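Local structure of uncharacterized protein Q6HG14 (Bacillus thuringiensis serovar konkukian, 3F08) at residues T55-E61 / Y72-P78; Q16-I21 / L132-F136. The protein is of unknown function but, as a member of the SRPBCC family (Bet v 1-like clan), probably binds a lipid or other hydrophobic ligand. The protein carries 5 engineered substitutions. One frame throughout, in Å; residues are numbered along the deposited sequence.

Interaction 1. Residues T55-E61 / Y72-P78; sequences TIIERLE and YSIMNAP
Ile-57 faces both Met-75 and Asn-76 in an antiparallel beta hairpin, the two residues forming a classic beta bulge opposite it. Ile-57 O accepts from Met-75 N at 2.8 Å and from Asn-76 N at 3.1 Å, the latter on a lone pair in the carbonyl plane. Beyond the bulge, Arg-59 and Ser-73 exchange two backbone hydrogen bonds and restore the regular pairing.

In the bulge Met-75 points toward strand 55-61, and its side chain fits along Ile-57 and Arg-59. Its CB rests against Ile-57 CG2 at 3.9 Å, while the selenomethionine chain, bent at both chi2 and chi3, carries CE against Arg-59 CD and NH1, at the edge of the guanidinium and in its plane. Arg-59 NH2 forms a salt bridge with Glu-41. Asn-76 instead lies alongside Ile-57, its ND2 3.5 Å from Ile-57 CD1. Beyond the last bridge, Ile-56 CG2 sits against Ala-77 CB at 4.0 Å.

On the other face of the sheet Glu-58 and Tyr-72 lie side by side. With Tyr-72 CG between its backbone N and carbonyl carbon (chi1 63°), the ring stands beside the Glu-58 side chain, and Glu-58 OE1 lies over one ring face, 3.6 Å from Tyr-72 CE1, with carboxylate and ring planes 19° apart. Arg-46, which forms a salt bridge with Glu-58 OE1 and a cation-pi contact with the Tyr-72 ring, probably eases the approach of carboxylate to ring. Back on the face of Arg-59, Ser-73 OG donates to the anti lone pair of Glu-61 OE2 at 2.7 Å.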
ATOM      1  N   THR B  55      10.881   8.572 -17.024  1.00 27.92           N
ATOM      2  CA  THR B  55      10.076   8.064 -15.934  1.00 26.68           C
ATOM      3  C   THR B  55      10.524   6.715 -15.385  1.00 26.01           C
ATOM      4  O   THR B  55      10.818   5.785 -16.134  1.00 25.70           O
ATOM      5  CB  THR B  55       8.600   7.992 -16.372  1.00 27.37           C
ATOM      6  OG1 THR B  55       8.199   9.281 -16.856  1.00 27.11           O
ATOM      7  CG2 THR B  55       7.698   7.609 -15.204  1.00 27.44           C
ATOM      8  N   ILE B  56      10.590   6.638 -14.059  1.00 23.95           N
ATOM      9  CA  ILE B  56      10.983   5.426 -13.358  1.00 22.52           C
ATOM     10  C   ILE B  56       9.708   4.782 -12.827  1.00 21.38           C
ATOM     11  O   ILE B  56       8.802   5.477 -12.363  1.00 20.21           O
ATOM     12  CB  ILE B  56      11.916   5.754 -12.172  1.00 24.95           C
ATOM     13  CG1 ILE B  56      13.260   6.262 -12.696  1.00 27.13           C
ATOM     14  CG2 ILE B  56      12.111   4.532 -11.300  1.00 24.71           C
ATOM     15  CD1 ILE B  56      14.227   6.646 -11.587  1.00 31.62           C
ATOM     16  N   ILE B  57       9.632   3.461 -12.892  1.00 18.73           N
ATOM     17  CA  ILE B  57       8.453   2.757 -12.425  1.00 18.35           C
ATOM     18  C   ILE B  57       8.828   1.833 -11.271  1.00 18.44           C
ATOM     19  O   ILE B  57       9.720   0.992 -11.401  1.00 14.56           O
ATOM     20  CB  ILE B  57       7.824   1.942 -13.569  1.00 20.22           C
ATOM     21  CG1 ILE B  57       7.484   2.881 -14.736  1.00 21.55           C
ATOM     22  CG2 ILE B  57       6.569   1.242 -13.087  1.00 19.41           C
ATOM     23  CD1 ILE B  57       6.822   2.180 -15.925  1.00 22.52           C
ATOM     24  N   GLU B  58       8.154   2.001 -10.140  1.00 15.40           N
ATOM     25  CA  GLU B  58       8.443   1.185  -8.971  1.00 14.33           C
ATOM     26  C   GLU B  58       7.179   0.511  -8.459  1.00 13.83           C
ATOM     27  O   GLU B  58       6.083   1.063  -8.541  1.00 12.28           O
ATOM     28  CB  GLU B  58       9.076   2.052  -7.882  1.00 15.50           C
ATOM     29  CG  GLU B  58      10.223   2.902  -8.411  1.00 15.41           C
ATOM     30  CD  GLU B  58      10.948   3.678  -7.333  1.00 14.97           C
ATOM     31  OE1 GLU B  58      10.306   4.072  -6.333  1.00 15.90           O
ATOM     32  OE2 GLU B  58      12.166   3.917  -7.500  1.00 15.43           O
ATOM     33  N   ARG B  59       7.349  -0.685  -7.916  1.00 11.93           N
ATOM     34  CA  ARG B  59       6.229  -1.463  -7.425  1.00 12.18           C
ATOM     35  C   ARG B  59       6.176  -1.557  -5.902  1.00 12.40           C
ATOM     36  O   ARG B  59       7.194  -1.816  -5.254  1.00 12.20           O
ATOM     37  CB  ARG B  59       6.308  -2.857  -8.052  1.00 15.19           C
ATOM     38  CG  ARG B  59       5.475  -3.905  -7.375  1.00 19.90           C
ATOM     39  CD  ARG B  59       5.045  -4.979  -8.353  1.00 20.90           C
ATOM     40  NE  ARG B  59       3.598  -5.039  -8.310  1.00 28.30           N
ATOM     41  CZ  ARG B  59       2.797  -4.858  -9.350  1.00 26.53           C
ATOM     42  NH1 ARG B  59       3.294  -4.617 -10.555  1.00 24.93           N
ATOM     43  NH2 ARG B  59       1.490  -4.894  -9.165  1.00 29.45           N
ATOM     44  N   LEU B  60       4.994  -1.314  -5.338  1.00 10.17           N
ATOM     45  CA  LEU B  60       4.803  -1.409  -3.892  1.00 13.62           C
ATOM     46  C   LEU B  60       4.795  -2.891  -3.510  1.00 13.59           C
ATOM     47  O   LEU B  60       3.992  -3.663  -4.046  1.00 13.96           O
ATOM     48  CB  LEU B  60       3.469  -0.774  -3.478  1.00 12.82           C
ATOM     49  CG  LEU B  60       3.128  -0.828  -1.979  1.00 12.27           C
ATOM     50  CD1 LEU B  60       4.101   0.067  -1.203  1.00 10.00           C
ATOM     51  CD2 LEU B  60       1.690  -0.373  -1.744  1.00  8.46           C
ATOM     52  N   GLU B  61       5.677  -3.292  -2.594  1.00 12.69           N
ATOM     53  CA  GLU B  61       5.745  -4.693  -2.177  1.00 13.28           C
ATOM     54  C   GLU B  61       5.112  -4.927  -0.810  1.00 14.83           C
ATOM     55  O   GLU B  61       4.368  -5.892  -0.617  1.00 12.92           O
ATOM     56  CB  GLU B  61       7.197  -5.174  -2.136  1.00 13.46           C
ATOM     57  CG  GLU B  61       7.915  -5.215  -3.481  1.00 14.37           C
ATOM     58  CD  GLU B  61       7.357  -6.268  -4.425  1.00 18.24           C
ATOM     59  OE1 GLU B  61       6.670  -7.199  -3.947  1.00 18.83           O
ATOM     60  OE2 GLU B  61       7.619  -6.173  -5.644  1.00 18.06           O
ATOM     61  N   TYR B  72       9.583  -1.416  -1.652  1.00 11.71           N
ATOM     62  CA  TYR B  72       9.286  -1.372  -3.064  1.00 13.08           C
ATOM     63  C   TYR B  72      10.376  -2.022  -3.890  1.00 13.98           C
ATOM     64  O   TYR B  72      11.512  -2.198  -3.434  1.00 11.87           O
ATOM     65  CB  TYR B  72       9.090   0.075  -3.506  1.00 12.31           C
ATOM     66  CG  TYR B  72      10.321   0.940  -3.351  1.00 12.33           C
ATOM     67  CD1 TYR B  72      11.247   1.065  -4.385  1.00 11.55           C
ATOM     68  CD2 TYR B  72      10.542   1.658  -2.178  1.00 10.45           C
ATOM     69  CE1 TYR B  72      12.367   1.895  -4.256  1.00 11.95           C
ATOM     70  CE2 TYR B  72      11.656   2.488  -2.035  1.00 12.35           C
ATOM     71  CZ  TYR B  72      12.564   2.604  -3.079  1.00 10.97           C
ATOM     72  OH  TYR B  72      13.658   3.428  -2.931  1.00 13.13           O
ATOM     73  N   SER B  73      10.011  -2.382  -5.114  1.00 15.93           N
ATOM     74  CA  SER B  73      10.933  -3.003  -6.042  1.00 17.19           C
ATOM     75  C   SER B  73      10.970  -2.111  -7.271  1.00 20.25           C
ATOM     76  O   SER B  73      10.125  -1.236  -7.434  1.00 21.07           O
ATOM     77  CB  SER B  73      10.453  -4.417  -6.401  1.00 16.24           C
ATOM     78  OG  SER B  73       9.136  -4.409  -6.929  1.00 17.04           O
ATOM     79  N   ILE B  74      11.951  -2.315  -8.135  1.00 26.57           N
ATOM     80  CA  ILE B  74      12.035  -1.497  -9.329  1.00 30.80           C
ATOM     81  C   ILE B  74      11.591  -2.271 -10.556  1.00 34.66           C
ATOM     82  O   ILE B  74      12.071  -3.369 -10.828  1.00 34.32           O
ATOM     83  CB  ILE B  74      13.457  -0.943  -9.526  1.00 32.07           C
ATOM     84  CG1 ILE B  74      13.648   0.293  -8.633  1.00 33.49           C
ATOM     85  CG2 ILE B  74      13.691  -0.603 -10.991  1.00 33.10           C
ATOM     86  CD1 ILE B  74      15.006   0.949  -8.761  1.00 36.81           C
HETATM   87  N   MSE B  75      10.660  -1.681 -11.294  1.00 38.93           N
HETATM   88  CA  MSE B  75      10.122  -2.292 -12.498  1.00 43.24           C
HETATM   89  C   MSE B  75      10.848  -1.755 -13.733  1.00 41.10           C
HETATM   90  O   MSE B  75      11.184  -2.516 -14.642  1.00 41.31           O
HETATM   91  CB  MSE B  75       8.626  -1.990 -12.576  1.00 51.12           C
HETATM   92  CG  MSE B  75       7.803  -2.994 -13.357  1.00 61.84           C
HETATM   93 SE   MSE B  75       6.043  -3.149 -12.559  1.00 78.19          SE
HETATM   94  CE  MSE B  75       6.286  -4.802 -11.567  1.00 71.15           C
ATOM     95  N   ASN B  76      11.095  -0.448 -13.745  1.00 38.35           N
ATOM     96  CA  ASN B  76      11.775   0.217 -14.852  1.00 38.30           C
ATOM     97  C   ASN B  76      12.680   1.344 -14.355  1.00 37.47           C
ATOM     98  O   ASN B  76      12.194   2.360 -13.855  1.00 35.36           O
ATOM     99  CB  ASN B  76      10.744   0.783 -15.835  1.00 39.39           C
ATOM    100  CG  ASN B  76      10.083  -0.298 -16.675  1.00 41.07           C
ATOM    101  OD1 ASN B  76      10.669  -0.796 -17.637  1.00 42.10           O
ATOM    102  ND2 ASN B  76       8.864  -0.676 -16.304  1.00 40.28           N
ATOM    103  N   ALA B  77      13.993   1.156 -14.489  1.00 36.17           N
ATOM    104  CA  ALA B  77      14.954   2.165 -14.049  1.00 36.38           C
ATOM    105  C   ALA B  77      16.323   2.018 -14.708  1.00 36.46           C
ATOM    106  O   ALA B  77      16.699   0.937 -15.162  1.00 35.72           O
ATOM    107  CB  ALA B  77      15.108   2.114 -12.538  1.00 35.85           C
ATOM    108  N   PRO B  78      17.090   3.119 -14.761  1.00 36.24           N
ATOM    109  CA  PRO B  78      18.424   3.120 -15.367  1.00 37.30           C
ATOM    110  C   PRO B  78      19.563   2.808 -14.401  1.00 35.80           C
ATOM    111  O   PRO B  78      20.665   3.325 -14.558  1.00 37.89           O
ATOM    112  CB  PRO B  78      18.530   4.532 -15.930  1.00 37.17           C
ATOM    113  CG  PRO B  78      17.887   5.327 -14.837  1.00 37.32           C
ATOM    114  CD  PRO B  78      16.648   4.499 -14.486  1.00 36.09           C
TER

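Interaction 2. Residues Q16-I21 / L132-F136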
ATOM      1  N   GLN B  16       5.028  13.315  12.111  1.00 14.01           N
ATOM      2  CA  GLN B  16       5.214  14.309  11.052  1.00 14.44           C
ATOM      3  C   GLN B  16       5.941  13.673   9.874  1.00 14.19           C
ATOM      4  O   GLN B  16       5.513  13.789   8.738  1.00 14.36           O
ATOM      5  CB  GLN B  16       6.070  15.486  11.523  1.00 15.67           C
ATOM      6  CG  GLN B  16       5.581  16.247  12.732  1.00 21.81           C
ATOM      7  CD  GLN B  16       6.599  17.301  13.162  1.00 26.82           C
ATOM      8  OE1 GLN B  16       6.828  18.288  12.452  1.00 30.42           O
ATOM      9  NE2 GLN B  16       7.228  17.086  14.315  1.00 23.71           N
ATOM     10  N   VAL B  17       7.055  13.011  10.163  1.00 12.98           N
ATOM     11  CA  VAL B  17       7.846  12.381   9.120  1.00 13.64           C
ATOM     12  C   VAL B  17       7.081  11.325   8.331  1.00 13.81           C
ATOM     13  O   VAL B  17       7.115  11.332   7.100  1.00 12.81           O
ATOM     14  CB  VAL B  17       9.117  11.738   9.699  1.00 13.26           C
ATOM     15  CG1 VAL B  17       9.943  11.113   8.564  1.00 10.99           C
ATOM     16  CG2 VAL B  17       9.929  12.792  10.446  1.00 10.99           C
ATOM     17  N   TRP B  18       6.406  10.412   9.026  1.00 13.52           N
ATOM     18  CA  TRP B  18       5.649   9.379   8.328  1.00 14.75           C
ATOM     19  C   TRP B  18       4.473  10.006   7.571  1.00 14.12           C
ATOM     20  O   TRP B  18       4.092   9.531   6.504  1.00 15.63           O
ATOM     21  CB  TRP B  18       5.152   8.307   9.303  1.00 13.31           C
ATOM     22  CG  TRP B  18       4.364   7.223   8.614  1.00 13.48           C
ATOM     23  CD1 TRP B  18       3.024   6.978   8.733  1.00 14.09           C
ATOM     24  CD2 TRP B  18       4.866   6.263   7.665  1.00 12.50           C
ATOM     25  NE1 TRP B  18       2.660   5.925   7.913  1.00 15.52           N
ATOM     26  CE2 TRP B  18       3.769   5.471   7.249  1.00 12.33           C
ATOM     27  CE3 TRP B  18       6.131   6.000   7.126  1.00 11.80           C
ATOM     28  CZ2 TRP B  18       3.904   4.428   6.318  1.00 11.99           C
ATOM     29  CZ3 TRP B  18       6.267   4.955   6.192  1.00 12.95           C
ATOM     30  CH2 TRP B  18       5.153   4.187   5.802  1.00 10.93           C
ATOM     31  N   GLN B  19       3.908  11.081   8.112  1.00 15.28           N
ATOM     32  CA  GLN B  19       2.801  11.756   7.439  1.00 16.75           C
ATOM     33  C   GLN B  19       3.313  12.248   6.090  1.00 16.31           C
ATOM     34  O   GLN B  19       2.649  12.109   5.066  1.00 17.16           O
ATOM     35  CB  GLN B  19       2.320  12.968   8.242  1.00 18.26           C
ATOM     36  CG  GLN B  19       0.828  12.973   8.580  1.00 24.55           C
ATOM     37  CD  GLN B  19      -0.076  12.687   7.389  1.00 25.15           C
ATOM     38  OE1 GLN B  19      -0.178  13.482   6.448  1.00 25.78           O
ATOM     39  NE2 GLN B  19      -0.741  11.542   7.429  1.00 28.87           N
ATOM     40  N   LEU B  20       4.510  12.822   6.113  1.00 16.52           N
ATOM     41  CA  LEU B  20       5.160  13.369   4.927  1.00 15.61           C
ATOM     42  C   LEU B  20       5.608  12.305   3.921  1.00 14.89           C
ATOM     43  O   LEU B  20       5.271  12.384   2.737  1.00 13.56           O
ATOM     44  CB  LEU B  20       6.383  14.195   5.355  1.00 15.65           C
ATOM     45  CG  LEU B  20       6.886  15.403   4.551  1.00 20.03           C
ATOM     46  CD1 LEU B  20       8.370  15.275   4.308  1.00 17.18           C
ATOM     47  CD2 LEU B  20       6.146  15.526   3.243  1.00 19.80           C
ATOM     48  N   ILE B  21       6.350  11.305   4.391  1.00 12.68           N
ATOM     49  CA  ILE B  21       6.894  10.290   3.491  1.00 13.65           C
ATOM     50  C   ILE B  21       6.174   8.945   3.370  1.00 13.70           C
ATOM     51  O   ILE B  21       6.515   8.147   2.504  1.00 14.53           O
ATOM     52  CB  ILE B  21       8.368  10.007   3.844  1.00 12.67           C
ATOM     53  CG1 ILE B  21       8.459   9.193   5.140  1.00 12.94           C
ATOM     54  CG2 ILE B  21       9.105  11.332   4.048  1.00 11.83           C
ATOM     55  CD1 ILE B  21       9.868   8.744   5.482  1.00 12.11           C
ATOM     56  N   LEU B 132      15.109  15.163   2.845  1.00 11.15           N
ATOM     57  CA  LEU B 132      14.058  15.060   3.854  1.00 13.14           C
ATOM     58  C   LEU B 132      14.363  16.002   5.026  1.00 15.04           C
ATOM     59  O   LEU B 132      13.461  16.625   5.589  1.00 15.34           O
ATOM     60  CB  LEU B 132      13.957  13.611   4.362  1.00 13.20           C
ATOM     61  CG  LEU B 132      12.931  13.324   5.469  1.00 13.58           C
ATOM     62  CD1 LEU B 132      11.540  13.712   4.991  1.00 13.10           C
ATOM     63  CD2 LEU B 132      12.977  11.844   5.857  1.00 10.96           C
ATOM     64  N   GLN B 133      15.640  16.095   5.397  1.00 15.44           N
ATOM     65  CA  GLN B 133      16.052  16.965   6.497  1.00 15.81           C
ATOM     66  C   GLN B 133      15.759  18.402   6.100  1.00 15.86           C
ATOM     67  O   GLN B 133      15.256  19.193   6.899  1.00 15.54           O
ATOM     68  CB  GLN B 133      17.552  16.812   6.794  1.00 14.87           C
ATOM     69  CG  GLN B 133      18.029  17.582   8.042  1.00 16.29           C
ATOM     70  CD  GLN B 133      17.601  16.927   9.360  1.00 18.05           C
ATOM     71  OE1 GLN B 133      18.428  16.368  10.090  1.00 18.76           O
ATOM     72  NE2 GLN B 133      16.310  16.990   9.664  1.00 13.11           N
ATOM     73  N   HIS B 134      16.070  18.732   4.853  1.00 16.26           N
ATOM     74  CA  HIS B 134      15.841  20.076   4.353  1.00 17.85           C
ATOM     75  C   HIS B 134      14.359  20.428   4.403  1.00 19.44           C
ATOM     76  O   HIS B 134      13.992  21.548   4.754  1.00 18.22           O
ATOM     77  CB  HIS B 134      16.369  20.200   2.922  1.00 20.73           C
ATOM     78  CG  HIS B 134      16.047  21.508   2.271  1.00 22.96           C
ATOM     79  ND1 HIS B 134      14.971  21.674   1.423  1.00 25.85           N
ATOM     80  CD2 HIS B 134      16.648  22.718   2.355  1.00 23.17           C
ATOM     81  CE1 HIS B 134      14.925  22.928   1.013  1.00 26.06           C
ATOM     82  NE2 HIS B 134      15.933  23.583   1.564  1.00 26.20           N
ATOM     83  N   ALA B 135      13.512  19.462   4.060  1.00 20.07           N
ATOM     84  CA  ALA B 135      12.069  19.664   4.073  1.00 22.06           C
ATOM     85  C   ALA B 135      11.590  20.019   5.476  1.00 23.18           C
ATOM     86  O   ALA B 135      10.678  20.829   5.644  1.00 25.74           O
ATOM     87  CB  ALA B 135      11.365  18.401   3.577  1.00 22.43           C
ATOM     88  N   PHE B 136      12.209  19.424   6.488  1.00 23.48           N
ATOM     89  CA  PHE B 136      11.811  19.706   7.858  1.00 25.58           C
ATOM     90  C   PHE B 136      12.441  20.950   8.463  1.00 28.44           C
ATOM     91  O   PHE B 136      12.058  21.387   9.548  1.00 29.78           O
ATOM     92  CB  PHE B 136      12.062  18.483   8.728  1.00 23.36           C
ATOM     93  CG  PHE B 136      10.894  17.558   8.774  1.00 21.82           C
ATOM     94  CD1 PHE B 136       9.846  17.793   9.663  1.00 21.30           C
ATOM     95  CD2 PHE B 136      10.787  16.505   7.868  1.00 19.45           C
ATOM     96  CE1 PHE B 136       8.704  16.994   9.649  1.00 20.75           C
ATOM     97  CE2 PHE B 136       9.650  15.701   7.843  1.00 17.98           C
ATOM     98  CZ  PHE B 136       8.605  15.945   8.733  1.00 17.95           C
TER
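Helix segments 16-21 and 132-136 run at 114° to each other with axes 11.7 Å apart, and the CA atoms that come nearest are those of Val-17 and Phe-136. No hydrogen bond joins them; the contact is made by side chains, mostly apolar.

Phe-136 carries much of the contact, its ring coming to rest against helix 14-21 at Gln-16, Val-17 and Leu-20. The CB of Gln-16 approaches the ring edge near its plane, 3.6 Å from Phe-136 CE1, and the carbonyl oxygen of the same glutamine also lies at that edge. Further round, Val-17 CG2 meets Phe-136 CZ at 3.8 Å, the two side chains crossing at about a right angle. Leu-20 comes from the opposite direction and sets its CD1 3.8 Å from Phe-136 CE2, in an oblique approach.

The same Leu-20 methyl also touches Leu-132, which slides past it the other way. Leu-132 holds CG anti to its backbone N (chi1 178°), which sends CD1 toward helix 14-21: this methyl meets both Leu-20 CD1, 3.6 Å away, and Ile-21 CG2, at 3.5 Å, while CD2 lies 4.1 Å from Val-17 CG1. Beneath this cluster lies the sheet, with Ile-10 touching Val-17, Leu-132 and Phe-136, and Val-101 touching Val-17 and Leu-132; Trp-30 adds to the packing on Leu-20 and Ile-21. A short N-terminal helix set against the end of a long C-terminal helix beside a curved antiparallel sheet is characteristic of the helix-grip fold of Bet v 1-like proteins.

Interactions 1 and 2 lie on opposite sides of the chain's centre, their own centres 22 Å apart and their nearest atoms about 8 Å apart, without touching. Along the chain, residues 16-21 come first, then the hairpin of interaction 1, and finally 132-136, so the helix contact brings together regions near the two ends of the chain while the hairpin pairs near neighbours. The antiparallel sheet links them: strands 55-64 and 69-74 belong to it, and strands 81-92, 99-109 and 3-10 carry it on to the helices. Both regions also touch the second subunit, placing sheet and short helix alike beside the dimer interface.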